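Rv1989c (MbcT) (Mycobacterium tuberculosis, PDB 6FKG) degrades NAD(+) by phosphorolysis as the toxin of a type II toxin-antitoxin system, killing the cell unless its cognate antitoxin MbcA blocks the active site. Local coordinates at the interface of chains A and B. Coordinates in Å, arbitrary orientation; residue numbers count along the deposited sequence, not the author numbering. Chains: chain A, Rv1989c (MbcT); chain B, Rv1990c (MbcA).

Contact 1: the interface of chains A and B. Residues chain A 58-60, 69; chain B 112-115.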
loop_
_atom_site.group_PDB
_atom_site.type_symbol
_atom_site.label_atom_id
_atom_site.label_comp_id
_atom_site.label_asym_id
_atom_site.label_seq_id
_atom_site.Cartn_x
_atom_site.Cartn_y
_atom_site.Cartn_z
ATOM N N TYR A 58 -27.715 23.525 16.098
ATOM C CA TYR A 58 -27.801 24.829 15.434
ATOM C C TYR A 58 -29.180 25.468 15.648
ATOM O O TYR A 58 -30.198 24.866 15.319
ATOM C CB TYR A 58 -27.516 24.670 13.948
ATOM C CG TYR A 58 -26.042 24.422 13.663
ATOM C CD1 TYR A 58 -25.482 23.158 13.849
ATOM C CD2 TYR A 58 -25.214 25.459 13.243
ATOM C CE1 TYR A 58 -24.128 22.927 13.603
ATOM C CE2 TYR A 58 -23.862 25.244 13.006
ATOM C CZ TYR A 58 -23.331 23.976 13.203
ATOM O OH TYR A 58 -21.999 23.762 12.948
ATOM N N LEU A 59 -29.205 26.680 16.198
ATOM C CA LEU A 59 -30.469 27.396 16.415
ATOM C C LEU A 59 -30.447 28.799 15.820
ATOM O O LEU A 59 -29.376 29.370 15.600
ATOM C CB LEU A 59 -30.787 27.489 17.907
ATOM C CG LEU A 59 -30.804 26.113 18.568
ATOM C CD1 LEU A 59 -29.501 25.928 19.310
ATOM C CD2 LEU A 59 -31.991 26.000 19.496
ATOM N N ALA A 60 -31.639 29.361 15.587
ATOM C CA ALA A 60 -31.770 30.710 15.052
ATOM C C ALA A 60 -32.517 31.571 16.068
ATOM O O ALA A 60 -33.261 31.032 16.889
ATOM C CB ALA A 60 -32.511 30.695 13.719
ATOM N N GLU A 69 -33.070 29.232 7.011
ATOM C CA GLU A 69 -32.214 28.055 7.039
ATOM C C GLU A 69 -32.923 26.854 6.420
ATOM O O GLU A 69 -32.281 26.036 5.780
ATOM C CB GLU A 69 -31.768 27.739 8.461
ATOM C CG GLU A 69 -30.892 28.810 9.106
ATOM C CD GLU A 69 -29.614 29.112 8.331
ATOM O OE1 GLU A 69 -29.146 28.257 7.544
ATOM O OE2 GLU A 69 -29.071 30.219 8.523
ATOM N N GLY B 112 -31.650 19.435 11.012
ATOM C CA GLY B 112 -31.679 20.849 10.698
ATOM C C GLY B 112 -30.353 21.565 10.878
ATOM O O GLY B 112 -30.316 22.729 11.274
ATOM N N VAL B 113 -29.260 20.865 10.582
ATOM C CA VAL B 113 -27.931 21.456 10.641
ATOM C C VAL B 113 -27.834 22.566 9.607
ATOM O O VAL B 113 -28.201 22.361 8.462
ATOM C CB VAL B 113 -26.836 20.381 10.387
ATOM C CG1 VAL B 113 -25.463 21.001 10.373
ATOM C CG2 VAL B 113 -26.935 19.276 11.440
ATOM N N PHE B 114 -27.359 23.740 10.018
ATOM C CA PHE B 114 -27.233 24.882 9.108
ATOM C C PHE B 114 -26.148 24.587 8.072
ATOM O O PHE B 114 -25.046 24.162 8.424
ATOM C CB PHE B 114 -26.893 26.169 9.867
ATOM C CG PHE B 114 -27.976 26.641 10.800
ATOM C CD1 PHE B 114 -29.177 25.952 10.912
ATOM C CD2 PHE B 114 -27.789 27.780 11.558
ATOM C CE1 PHE B 114 -30.158 26.387 11.775
ATOM C CE2 PHE B 114 -28.773 28.231 12.421
ATOM C CZ PHE B 114 -29.955 27.533 12.530
ATOM N N VAL B 115 -26.456 24.794 6.797
ATOM C CA VAL B 115 -25.524 24.367 5.751
ATOM C C VAL B 115 -24.682 25.519 5.211
ATOM O O VAL B 115 -24.758 26.639 5.714
ATOM C CB VAL B 115 -26.268 23.672 4.591
ATOM C CG1 VAL B 115 -26.881 22.360 5.080
ATOM C CG2 VAL B 115 -27.339 24.574 4.010
ATOM O OXT VAL B 115 -23.885 25.348 4.283
HETATM O O HOH W 1 -29.395 25.578 6.502
#
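The last residues of the antitoxin, B:Gly112 to B:Val115, run as an irregular tail, turning at B:Gly112 with a positive phi and extended through B:Val113 and B:Phe114, between strand 56-60 and helix 63-76 of the toxin. B:Phe114 carries the contact. Its CG stands anti to the carbonyl carbon, and A:Tyr58 and A:Glu69 cover opposite faces of its ring. Over the centre of one face lies the methylene of A:Tyr58, CB being 3.7 Å from B:Phe114 CD1; the two side chains run antiparallel alongside each other. The opposite face receives A:Glu69, whose CG sits 3.7 Å from B:Phe114 CE1. Because the A:Glu69 chain bends at chi2 (-58°), its carboxylate folds back over the ring and stacks on it, the planes only 13° apart. The phenyl tip points at the strand backbone, with B:Phe114 CE2 3.4 Å from the carbonyl O of A:Leu59 and the amide N of A:Ala60 in the ring plane at its edge. Beside this sandwich, B:Val113 CG1 rests 4.0 Å from A:Tyr58 CE1, the side chains meeting at a slant. No direct polar bond joins the chains here, so packing and water hold the tail. MbcA blocks access to the toxin's active site, and this tail may contribute, though the structure alone does not show it. One water gathers the carboxylate and backbone carbonyl of A:Glu69, which would help hold the carboxylate's rotation, and takes the amide of B:Val115: N to water 1 is 3.1 Å, with 158° at the hydrogen.

Contact 2: the interface of chains A and B. Residues chain A 77, 79, 83-84, 86-87, 89; chain B 67-70, 73, 77, 109.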
loop_
_atom_site.group_PDB
_atom_site.type_symbol
_atom_site.label_atom_id
_atom_site.label_comp_id
_atom_site.label_asym_id
_atom_site.label_seq_id
_atom_site.Cartn_x
_atom_site.Cartn_y
_atom_site.Cartn_z
ATOM N N ALA A 77 -30.516 20.567 -1.076
ATOM C CA ALA A 77 -31.115 19.292 -1.475
ATOM C C ALA A 77 -31.784 19.388 -2.859
ATOM O O ALA A 77 -32.571 18.522 -3.243
ATOM C CB ALA A 77 -32.115 18.824 -0.423
ATOM N N THR A 79 -34.085 21.368 -4.077
ATOM C CA THR A 79 -35.520 21.579 -4.155
ATOM C C THR A 79 -35.918 22.855 -3.412
ATOM O O THR A 79 -35.068 23.696 -3.108
ATOM C CB THR A 79 -36.300 20.367 -3.592
ATOM O OG1 THR A 79 -37.697 20.521 -3.875
ATOM C CG2 THR A 79 -36.095 20.226 -2.082
ATOM N N LYS A 83 -41.621 21.970 -0.960
ATOM C CA LYS A 83 -41.586 20.561 -1.331
ATOM C C LYS A 83 -40.881 19.728 -0.270
ATOM O O LYS A 83 -41.321 18.621 0.042
ATOM C CB LYS A 83 -40.913 20.374 -2.693
ATOM C CG LYS A 83 -41.819 20.790 -3.859
ATOM C CD LYS A 83 -41.205 20.497 -5.214
ATOM C CE LYS A 83 -42.113 20.982 -6.344
ATOM N NZ LYS A 83 -43.329 20.120 -6.461
ATOM N N MET A 84 -39.793 20.254 0.284
ATOM C CA MET A 84 -39.057 19.532 1.331
ATOM C C MET A 84 -39.959 19.272 2.540
ATOM O O MET A 84 -39.919 18.198 3.147
ATOM C CB MET A 84 -37.817 20.320 1.749
ATOM C CG MET A 84 -36.983 19.621 2.803
ATOM S SD MET A 84 -35.515 20.558 3.232
ATOM C CE MET A 84 -36.162 21.578 4.539
ATOM N N GLU A 86 -42.983 18.656 2.632
ATOM C CA GLU A 86 -43.952 17.585 2.430
ATOM C C GLU A 86 -43.545 16.376 3.263
ATOM O O GLU A 86 -44.388 15.567 3.645
ATOM C CB GLU A 86 -44.062 17.201 0.953
ATOM C CG GLU A 86 -44.499 18.356 0.046
ATOM C CD GLU A 86 -44.807 17.901 -1.372
ATOM O OE1 GLU A 86 -44.849 16.671 -1.606
ATOM O OE2 GLU A 86 -45.008 18.773 -2.248
ATOM N N ALA A 87 -42.251 16.251 3.545
ATOM C CA ALA A 87 -41.800 15.276 4.536
ATOM C C ALA A 87 -42.038 15.893 5.909
ATOM O O ALA A 87 -42.048 17.115 6.044
ATOM C CB ALA A 87 -40.328 14.906 4.333
ATOM N N TYR A 89 -41.603 17.527 9.134
ATOM C CA TYR A 89 -40.668 18.268 9.971
ATOM C C TYR A 89 -41.442 18.974 11.074
ATOM O O TYR A 89 -42.651 19.196 10.971
ATOM C CB TYR A 89 -39.878 19.307 9.165
ATOM C CG TYR A 89 -38.824 18.760 8.229
ATOM C CD1 TYR A 89 -39.160 18.337 6.945
ATOM C CD2 TYR A 89 -37.487 18.697 8.615
ATOM C CE1 TYR A 89 -38.202 17.847 6.082
ATOM C CE2 TYR A 89 -36.524 18.216 7.762
ATOM C CZ TYR A 89 -36.884 17.797 6.495
ATOM O OH TYR A 89 -35.923 17.308 5.647
ATOM N N GLU B 67 -37.086 9.937 5.335
ATOM C CA GLU B 67 -37.382 10.729 6.525
ATOM C C GLU B 67 -37.277 12.233 6.244
ATOM O O GLU B 67 -37.941 13.025 6.897
ATOM C CB GLU B 67 -36.443 10.355 7.687
ATOM C CG GLU B 67 -36.724 11.157 8.972
ATOM C CD GLU B 67 -35.841 10.779 10.168
ATOM O OE1 GLU B 67 -34.762 10.194 9.970
ATOM O OE2 GLU B 67 -36.219 11.110 11.312
ATOM N N VAL B 68 -36.445 12.621 5.275
ATOM C CA VAL B 68 -36.129 14.037 5.097
ATOM C C VAL B 68 -36.637 14.646 3.782
ATOM O O VAL B 68 -36.686 15.873 3.643
ATOM C CB VAL B 68 -34.606 14.286 5.204
ATOM C CG1 VAL B 68 -34.136 14.018 6.618
ATOM C CG2 VAL B 68 -33.832 13.443 4.202
ATOM N N LEU B 69 -37.015 13.805 2.823
ATOM C CA LEU B 69 -37.569 14.305 1.556
ATOM C C LEU B 69 -38.718 13.440 1.053
ATOM O O LEU B 69 -38.717 12.227 1.256
ATOM C CB LEU B 69 -36.476 14.366 0.488
ATOM C CG LEU B 69 -35.395 15.432 0.647
ATOM C CD1 LEU B 69 -34.254 15.173 -0.338
ATOM C CD2 LEU B 69 -35.997 16.812 0.438
ATOM N N PRO B 70 -39.696 14.057 0.377
ATOM C CA PRO B 70 -40.744 13.263 -0.268
ATOM C C PRO B 70 -40.179 12.496 -1.467
ATOM O O PRO B 70 -39.102 12.842 -1.937
ATOM C CB PRO B 70 -41.762 14.316 -0.708
ATOM C CG PRO B 70 -40.969 15.562 -0.841
ATOM C CD PRO B 70 -39.917 15.503 0.213
ATOM N N GLN B 73 -38.599 14.290 -4.731
ATOM C CA GLN B 73 -37.399 15.044 -4.408
ATOM C C GLN B 73 -36.278 14.132 -3.894
ATOM O O GLN B 73 -35.095 14.407 -4.091
ATOM C CB GLN B 73 -37.729 16.118 -3.377
ATOM C CG GLN B 73 -38.469 17.329 -3.969
ATOM C CD GLN B 73 -39.848 16.973 -4.498
ATOM O OE1 GLN B 73 -40.575 16.205 -3.872
ATOM N NE2 GLN B 73 -40.212 17.521 -5.663
ATOM N N TRP B 77 -32.712 13.839 -5.681
ATOM C CA TRP B 77 -31.574 14.100 -4.788
ATOM C C TRP B 77 -30.448 13.083 -4.976
ATOM O O TRP B 77 -29.271 13.422 -4.914
ATOM C CB TRP B 77 -32.048 14.084 -3.332
ATOM C CG TRP B 77 -31.026 14.451 -2.269
ATOM C CD1 TRP B 77 -30.739 15.706 -1.804
ATOM C CD2 TRP B 77 -30.218 13.545 -1.496
ATOM N NE1 TRP B 77 -29.795 15.639 -0.797
ATOM C CE2 TRP B 77 -29.455 14.326 -0.595
ATOM C CE3 TRP B 77 -30.054 12.158 -1.490
ATOM C CZ2 TRP B 77 -28.543 13.762 0.296
ATOM C CZ3 TRP B 77 -29.155 11.598 -0.590
ATOM C CH2 TRP B 77 -28.415 12.403 0.294
ATOM N N MET B 109 -29.351 16.498 7.769
ATOM C CA MET B 109 -30.542 17.106 7.192
ATOM C C MET B 109 -31.728 16.950 8.145
ATOM O O MET B 109 -32.493 17.893 8.343
ATOM C CB MET B 109 -30.857 16.479 5.834
ATOM C CG MET B 109 -29.829 16.773 4.759
ATOM S SD MET B 109 -30.089 15.714 3.324
ATOM C CE MET B 109 -31.655 16.347 2.686
HETATM O O HOH W 2 -34.668 17.078 -4.738
HETATM O O HOH W 3 -43.306 15.761 -3.924
HETATM O O HOH W 4 -43.216 17.069 -6.369
#
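A direct hydrogen bond crosses this patch of the toxin-antitoxin interface: the phenol OH of A:Tyr89 donates to the backbone carbonyl O of B:Val68 over 2.6 Å. The approach lies in the carbonyl plane on a lone pair, with a C=O...donor angle of 117°, so it reads the loop backbone and not a side chain. Around it the loop B:Glu67 to B:Pro70 packs on apolar groups of the toxin. A:Ala87 sets its methyl against the peptide that follows B:Val68, and A:Met84 CG meets B:Leu69 CD2 at 3.8 Å, the two side chains set at a slant. B:Pro70 CG and CB lie crosswise against A:Glu86, CG being 3.9 Å from A:Glu86 CB.

At the start of helix 71-78, B:Gln73 bends at chi2 and lies crosswise to both A:Thr79 and A:Lys83. Its CG faces the A:Thr79 hydroxyl, which is held anti to the backbone N, while its amide lies across the A:Lys83 chain at CD. Farther down the helix, B:Trp77 presents the pyrrole edge of its indole, CD1 standing 3.6 Å from A:Ala77 CA in the ring plane; the A:Ala77 methyl also meets B:Met109 CE.

The outer shell is water. Water 2 bridges the carbonyl oxygens of A:Ala77 and B:Gln73. Waters 3 and 4, linked to each other, connect the B:Gln73 amide to A:Glu86 and A:Lys83, a network that would fix the rotation of the amide and may soften the charges at its far ends. A:Lys83 reaches it by bending at chi4 (-72°), and A:Glu86 by an extended chain. Water 4 lies 3.1 Å from both A:Lys83 NZ and B:Gln73 NE2, the amide N-H pointing at it with 164° at the hydrogen.

About 15 Å separates the C-alpha centres of contact 1 and contact 2, and they have no residue in common. Two elements tie them together: toxin helix 63-76 supplies A:Glu69 to contact 1 and ends just before A:Ala77 of contact 2, while antitoxin helix 99-110 gives B:Met109 to contact 2 and leads directly into the tail of contact 1. MbcA therefore touches this toxin helix at its middle and just beyond its C-terminal end. Contact 2 hides 453 Å² against 224 Å² in contact 1, which suggests a broad docking surface that positions the C-terminal tail within the heterotetramer.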